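Local coordinates for Thiol:disulfide interchange protein (Proteus mirabilis, PDB 4OD7), which probably acts as a periplasmic disulfide oxidoreductase of the thioredoxin-fold DsbA family, passing disulfide bonds to other proteins through a redox-active centre, at residues 8-18 with 157-167. The protein carries 1 engineered substitution. Numbering follows the deposited sequence.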
ATOM      1  N   GLY A   8      -2.388  21.986   1.680  1.00 42.92           N
ATOM      2  CA  GLY A   8      -0.977  22.298   1.502  1.00 41.30           C
ATOM      3  C   GLY A   8      -0.087  21.989   2.703  1.00 42.45           C
ATOM      4  O   GLY A   8       1.129  21.902   2.561  1.00 42.47           O
ATOM      5  N   LYS A   9      -0.675  21.758   3.869  1.00 43.43           N
ATOM      6  CA  LYS A   9       0.115  21.451   5.049  1.00 44.69           C
ATOM      7  C   LYS A   9       0.193  19.944   5.276  1.00 39.08           C
ATOM      8  O   LYS A   9       1.219  19.341   5.031  1.00 36.73           O
ATOM      9  CB  LYS A   9      -0.446  22.124   6.280  1.00 51.88           C
ATOM     10  CG  LYS A   9       0.622  22.212   7.344  1.00 58.50           C
ATOM     11  CD  LYS A   9       0.073  22.484   8.715  1.00 65.28           C
ATOM     12  CE  LYS A   9       1.185  22.411   9.725  1.00 68.33           C
ATOM     13  NZ  LYS A   9       2.197  23.460   9.458  1.00 72.60           N
ATOM     14  N   GLN A  10      -0.868  19.345   5.775  1.00 38.34           N
ATOM     15  CA  GLN A  10      -0.878  17.907   5.996  1.00 35.33           C
ATOM     16  C   GLN A  10      -1.386  17.173   4.764  1.00 33.18           C
ATOM     17  O   GLN A  10      -1.479  15.968   4.807  1.00 32.52           O
ATOM     18  CB  GLN A  10      -1.705  17.502   7.219  1.00 35.19           C
ATOM     19  CG  GLN A  10      -1.193  18.012   8.553  1.00 36.43           C
ATOM     20  CD  GLN A  10      -1.735  19.345   8.920  1.00 42.57           C
ATOM     21  OE1 GLN A  10      -2.332  20.040   8.096  1.00 44.63           O
ATOM     22  NE2 GLN A  10      -1.599  19.694  10.186  1.00 44.59           N
ATOM     23  N   TYR A  11      -1.766  17.879   3.699  1.00 37.12           N
ATOM     24  CA  TYR A  11      -2.315  17.204   2.515  1.00 38.45           C
ATOM     25  C   TYR A  11      -2.387  18.170   1.352  1.00 35.21           C
ATOM     26  O   TYR A  11      -2.216  19.353   1.559  1.00 36.75           O
ATOM     27  CB  TYR A  11      -3.728  16.672   2.774  1.00 42.67           C
ATOM     28  CG  TYR A  11      -4.802  17.772   2.801  1.00 42.97           C
ATOM     29  CD1 TYR A  11      -5.562  18.052   1.661  1.00 38.05           C
ATOM     30  CD2 TYR A  11      -5.056  18.518   3.957  1.00 44.36           C
ATOM     31  CE1 TYR A  11      -6.541  19.051   1.673  1.00 40.64           C
ATOM     32  CE2 TYR A  11      -6.033  19.520   3.973  1.00 42.38           C
ATOM     33  CZ  TYR A  11      -6.771  19.778   2.836  1.00 42.78           C
ATOM     34  OH  TYR A  11      -7.754  20.765   2.850  1.00 48.10           O
ATOM     35  N   THR A  12      -2.646  17.658   0.149  1.00 33.90           N
ATOM     36  CA  THR A  12      -2.855  18.503  -1.025  1.00 36.32           C
ATOM     37  C   THR A  12      -4.071  17.984  -1.796  1.00 39.96           C
ATOM     38  O   THR A  12      -4.475  16.845  -1.610  1.00 38.49           O
ATOM     39  CB  THR A  12      -1.636  18.535  -1.977  1.00 34.69           C
ATOM     40  OG1 THR A  12      -1.389  17.258  -2.559  1.00 32.25           O
ATOM     41  CG2 THR A  12      -0.393  19.031  -1.259  1.00 35.38           C
ATOM     42  N   ASN A  13      -4.664  18.814  -2.655  1.00 44.29           N
ATOM     43  CA  ASN A  13      -5.857  18.410  -3.410  1.00 43.68           C
ATOM     44  C   ASN A  13      -5.468  17.657  -4.685  1.00 44.69           C
ATOM     45  O   ASN A  13      -4.550  18.078  -5.375  1.00 47.39           O
ATOM     46  CB  ASN A  13      -6.695  19.637  -3.800  1.00 42.42           C
ATOM     47  CG  ASN A  13      -7.375  20.297  -2.619  1.00 45.03           C
ATOM     48  OD1 ASN A  13      -7.420  21.513  -2.539  1.00 52.29           O
ATOM     49  ND2 ASN A  13      -7.897  19.512  -1.699  1.00 45.86           N
ATOM     50  N   LEU A  14      -6.107  16.541  -5.016  1.00 41.90           N
ATOM     51  CA  LEU A  14      -5.820  15.960  -6.319  1.00 40.18           C
ATOM     52  C   LEU A  14      -6.323  16.921  -7.370  1.00 43.94           C
ATOM     53  O   LEU A  14      -7.421  17.446  -7.230  1.00 46.96           O
ATOM     54  CB  LEU A  14      -6.469  14.590  -6.477  1.00 39.18           C
ATOM     55  CG  LEU A  14      -5.597  13.359  -6.189  1.00 35.13           C
ATOM     56  CD1 LEU A  14      -5.207  13.245  -4.751  1.00 33.52           C
ATOM     57  CD2 LEU A  14      -6.397  12.132  -6.618  1.00 35.53           C
ATOM     58  N   SER A  15      -5.565  17.112  -8.445  1.00 45.51           N
ATOM     59  CA  SER A  15      -5.987  18.016  -9.520  1.00 51.57           C
ATOM     60  C   SER A  15      -7.162  17.448 -10.350  1.00 49.05           C
ATOM     61  O   SER A  15      -7.931  18.215 -10.917  1.00 51.63           O
ATOM     62  CB  SER A  15      -4.789  18.384 -10.413  1.00 59.17           C
ATOM     63  OG  SER A  15      -4.245  17.271 -11.108  1.00 61.92           O
ATOM     64  N   LYS A  16      -7.297  16.129 -10.422  1.00 47.15           N
ATOM     65  CA  LYS A  16      -8.429  15.495 -11.112  1.00 51.24           C
ATOM     66  C   LYS A  16      -8.913  14.321 -10.275  1.00 49.07           C
ATOM     67  O   LYS A  16      -8.462  13.199 -10.464  1.00 49.92           O
ATOM     68  CB  LYS A  16      -8.048  14.992 -12.500  1.00 54.85           C
ATOM     69  CG  LYS A  16      -9.247  14.606 -13.381  1.00 59.48           C
ATOM     70  CD  LYS A  16      -8.791  14.021 -14.711  1.00 63.69           C
ATOM     71  CE  LYS A  16      -7.914  14.994 -15.487  1.00 69.77           C
ATOM     72  NZ  LYS A  16      -7.457  14.444 -16.790  1.00 71.93           N
ATOM     73  N   PRO A  17      -9.889  14.556  -9.408  1.00 45.67           N
ATOM     74  CA  PRO A  17     -10.306  13.541  -8.436  1.00 47.20           C
ATOM     75  C   PRO A  17     -10.846  12.283  -9.042  1.00 42.28           C
ATOM     76  O   PRO A  17     -11.140  12.267 -10.232  1.00 42.54           O
ATOM     77  CB  PRO A  17     -11.422  14.214  -7.653  1.00 54.39           C
ATOM     78  CG  PRO A  17     -11.799  15.408  -8.421  1.00 56.69           C
ATOM     79  CD  PRO A  17     -10.760  15.731  -9.411  1.00 46.05           C
ATOM     80  N   VAL A  18     -10.877  11.226  -8.243  1.00 39.53           N
ATOM     81  CA  VAL A  18     -11.336   9.921  -8.702  1.00 34.69           C
ATOM     82  C   VAL A  18     -12.648   9.548  -8.018  1.00 33.61           C
ATOM     83  O   VAL A  18     -12.714   9.296  -6.812  1.00 33.10           O
ATOM     84  CB  VAL A  18     -10.322   8.861  -8.427  1.00 28.91           C
ATOM     85  CG1 VAL A  18     -10.865   7.500  -8.878  1.00 30.63           C
ATOM     86  CG2 VAL A  18      -9.044   9.241  -9.123  1.00 27.74           C
ATOM     87  N   ASP A 157     -10.856   9.880  -0.127  1.00 30.09           N
ATOM     88  CA  ASP A 157     -12.071  10.265  -0.848  1.00 35.15           C
ATOM     89  C   ASP A 157     -11.835  10.603  -2.319  1.00 33.56           C
ATOM     90  O   ASP A 157     -12.662  11.294  -2.956  1.00 33.55           O
ATOM     91  CB  ASP A 157     -12.750  11.430  -0.133  1.00 42.48           C
ATOM     92  CG  ASP A 157     -13.299  11.022   1.218  1.00 48.17           C
ATOM     93  OD1 ASP A 157     -13.712   9.845   1.356  1.00 47.87           O
ATOM     94  OD2 ASP A 157     -13.291  11.862   2.146  1.00 54.45           O
ATOM     95  N   GLY A 158     -10.751  10.052  -2.866  1.00 30.47           N
ATOM     96  CA  GLY A 158     -10.356  10.298  -4.240  1.00 29.34           C
ATOM     97  C   GLY A 158     -10.020  11.748  -4.519  1.00 31.28           C
ATOM     98  O   GLY A 158      -9.899  12.143  -5.675  1.00 32.93           O
ATOM     99  N   LYS A 159      -9.832  12.538  -3.461  1.00 38.38           N
ATOM    100  CA  LYS A 159      -9.747  14.005  -3.583  1.00 42.19           C
ATOM    101  C   LYS A 159      -8.560  14.628  -2.818  1.00 40.23           C
ATOM    102  O   LYS A 159      -8.024  15.636  -3.276  1.00 41.67           O
ATOM    103  CB  LYS A 159     -11.070  14.688  -3.164  1.00 44.70           C
ATOM    104  CG  LYS A 159     -11.407  14.743  -1.686  1.00 42.76           C
ATOM    105  CD  LYS A 159     -12.731  15.516  -1.477  1.00 44.12           C
ATOM    106  CE  LYS A 159     -13.699  14.776  -0.540  1.00 46.81           C
ATOM    107  NZ  LYS A 159     -14.924  15.558  -0.136  1.00 48.69           N
ATOM    108  N   TYR A 160      -8.141  14.049  -1.693  1.00 34.31           N
ATOM    109  CA  TYR A 160      -7.052  14.627  -0.898  1.00 35.57           C
ATOM    110  C   TYR A 160      -5.846  13.712  -0.862  1.00 44.72           C
ATOM    111  O   TYR A 160      -5.964  12.568  -0.455  1.00 46.71           O
ATOM    112  CB  TYR A 160      -7.473  14.889   0.553  1.00 34.71           C
ATOM    113  CG  TYR A 160      -8.745  15.693   0.761  1.00 41.12           C
ATOM    114  CD1 TYR A 160      -8.809  17.026   0.371  1.00 43.45           C
ATOM    115  CD2 TYR A 160      -9.879  15.127   1.356  1.00 42.60           C
ATOM    116  CE1 TYR A 160      -9.953  17.782   0.571  1.00 42.10           C
ATOM    117  CE2 TYR A 160     -11.038  15.881   1.559  1.00 43.24           C
ATOM    118  CZ  TYR A 160     -11.068  17.213   1.159  1.00 43.14           C
ATOM    119  OH  TYR A 160     -12.203  17.994   1.337  1.00 46.80           O
ATOM    120  N   LYS A 161      -4.688  14.222  -1.271  1.00 45.22           N
ATOM    121  CA  LYS A 161      -3.447  13.467  -1.158  1.00 38.72           C
ATOM    122  C   LYS A 161      -2.670  13.860   0.090  1.00 36.09           C
ATOM    123  O   LYS A 161      -2.266  15.015   0.268  1.00 30.74           O
ATOM    124  CB  LYS A 161      -2.605  13.642  -2.416  1.00 29.92           C
ATOM    125  CG  LYS A 161      -1.367  12.785  -2.440  1.00 26.59           C
ATOM    126  CD  LYS A 161      -0.573  12.973  -3.706  1.00 25.82           C
ATOM    127  CE  LYS A 161      -1.280  12.155  -4.822  1.00 28.43           C
ATOM    128  NZ  LYS A 161      -0.564  12.032  -6.130  1.00 28.26           N
ATOM    129  N   MET A 162      -2.484  12.879   0.968  1.00 33.78           N
ATOM    130  CA  MET A 162      -1.657  13.056   2.159  1.00 31.55           C
ATOM    131  C   MET A 162      -0.259  13.591   1.869  1.00 27.94           C
ATOM    132  O   MET A 162       0.366  13.216   0.887  1.00 25.53           O
ATOM    133  CB  MET A 162      -1.509  11.755   2.923  1.00 28.32           C
ATOM    134  CG  MET A 162      -2.768  11.246   3.500  1.00 28.35           C
ATOM    135  SD  MET A 162      -3.507  12.313   4.726  1.00 33.06           S
ATOM    136  CE  MET A 162      -2.408  12.299   6.129  1.00 27.48           C
ATOM    137  N   LYS A 163       0.174  14.518   2.710  1.00 27.08           N
ATOM    138  CA  LYS A 163       1.518  15.058   2.693  1.00 27.64           C
ATOM    139  C   LYS A 163       2.318  14.486   3.850  1.00 26.03           C
ATOM    140  O   LYS A 163       2.246  14.990   4.966  1.00 27.20           O
ATOM    141  CB  LYS A 163       1.464  16.570   2.786  1.00 29.34           C
ATOM    142  CG  LYS A 163       2.632  17.238   2.179  1.00 29.80           C
ATOM    143  CD  LYS A 163       2.430  18.740   2.099  1.00 32.16           C
ATOM    144  CE  LYS A 163       3.539  19.471   2.854  1.00 32.78           C
ATOM    145  NZ  LYS A 163       4.804  19.561   2.109  1.00 32.09           N
ATOM    146  N   ASN A 164       3.023  13.390   3.579  1.00 24.31           N
ATOM    147  CA  ASN A 164       3.683  12.595   4.618  1.00 28.64           C
ATOM    148  C   ASN A 164       4.770  13.383   5.336  1.00 25.33           C
ATOM    149  O   ASN A 164       5.109  13.078   6.478  1.00 25.82           O
ATOM    150  CB  ASN A 164       4.224  11.277   4.045  1.00 31.09           C
ATOM    151  CG  ASN A 164       3.111  10.306   3.622  1.00 21.90           C
ATOM    152  OD1 ASN A 164       1.943  10.650   3.605  1.00 24.31           O
ATOM    153  ND2 ASN A 164       3.498   9.107   3.209  1.00 19.87           N
ATOM    154  N   ASP A 165       5.348  14.350   4.628  1.00 28.56           N
ATOM    155  CA  ASP A 165       6.385  15.226   5.189  1.00 28.26           C
ATOM    156  C   ASP A 165       5.735  16.473   5.773  1.00 27.78           C
ATOM    157  O   ASP A 165       6.396  17.446   6.053  1.00 29.00           O
ATOM    158  CB  ASP A 165       7.430  15.605   4.135  1.00 25.33           C
ATOM    159  CG  ASP A 165       6.995  16.684   3.205  1.00 27.52           C
ATOM    160  OD1 ASP A 165       5.829  16.896   3.029  1.00 29.16           O
ATOM    161  OD2 ASP A 165       7.853  17.297   2.550  1.00 37.25           O
ATOM    162  N   GLY A 166       4.429  16.427   5.933  1.00 28.43           N
ATOM    163  CA  GLY A 166       3.662  17.541   6.419  1.00 31.39           C
ATOM    164  C   GLY A 166       3.034  17.215   7.764  1.00 37.18           C
ATOM    165  O   GLY A 166       2.387  18.069   8.391  1.00 43.95           O
ATOM    166  N   ILE A 167       3.220  15.977   8.203  1.00 33.41           N
ATOM    167  CA  ILE A 167       2.802  15.555   9.532  1.00 32.72           C
ATOM    168  C   ILE A 167       3.986  15.635  10.495  1.00 31.91           C
ATOM    169  O   ILE A 167       5.076  15.174  10.173  1.00 32.05           O
ATOM    170  CB  ILE A 167       2.222  14.127   9.507  1.00 32.53           C
ATOM    171  CG1 ILE A 167       0.879  14.161   8.810  1.00 33.04           C
ATOM    172  CG2 ILE A 167       2.004  13.578  10.890  1.00 31.34           C
ATOM    173  CD1 ILE A 167       0.455  12.871   8.326  1.00 34.11           C
TER
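T12 and K161 form the hydrogen-bonded pair at the middle of a short antiparallel ladder joining strands 11-13 and 160-162, whose axes approach to 4.4 Å. The two residues exchange N-H...O hydrogen bonds, T12 N to K161 O and K161 N to T12 O, each 2.7 Å long. Three more backbone bonds extend the pairing into the flanking loops: K163 N reaches Q10 O from well above its carbonyl plane, L14 N meets K159 O at 2.7 Å, and V18 N meets G158 O. G158, at positive phi, suits this last position because a CB would collide with V18 O. G166 likewise brings its bare CA to 3.3 Å from K9 O in a CA-H...O contact.

Among the side chains, those of Y11 and Y160 extend in the same direction from neighbouring strands. Y11 CE1 comes to 3.3 Å from Y160 CD1, and the rings are turned 81° apart in an oblique pair. Y11's chi1 of 74° sets CG between backbone N and carbonyl carbon, swinging the ring alongside Y160; flat rings suit this place, meeting along CD1 and CE1 of Y11 and CD1 of Y160. On the face carrying T12 and K161, L14 crosses the lysine at about a right angle, its CD1 3.5 Å from K161 CB, so an aliphatic stem meets a branched apolar end.

The long K163 stem passes the carbonyls of G8 and K9, and its NZ forms a salt bridge with D165 OD1 (3.0 Å) within the K163-G166 type I turn. D165 also packs on the backbone of the bound peptide.

Strand 11-13 is an outermost strand of the mixed thioredoxin-fold sheet. Strand 160-162 separates it from strand 153-156, with a classic beta bulge in which K159 and Y160 both face I156, while helix 172-187 packs against Y160, M162 and I167.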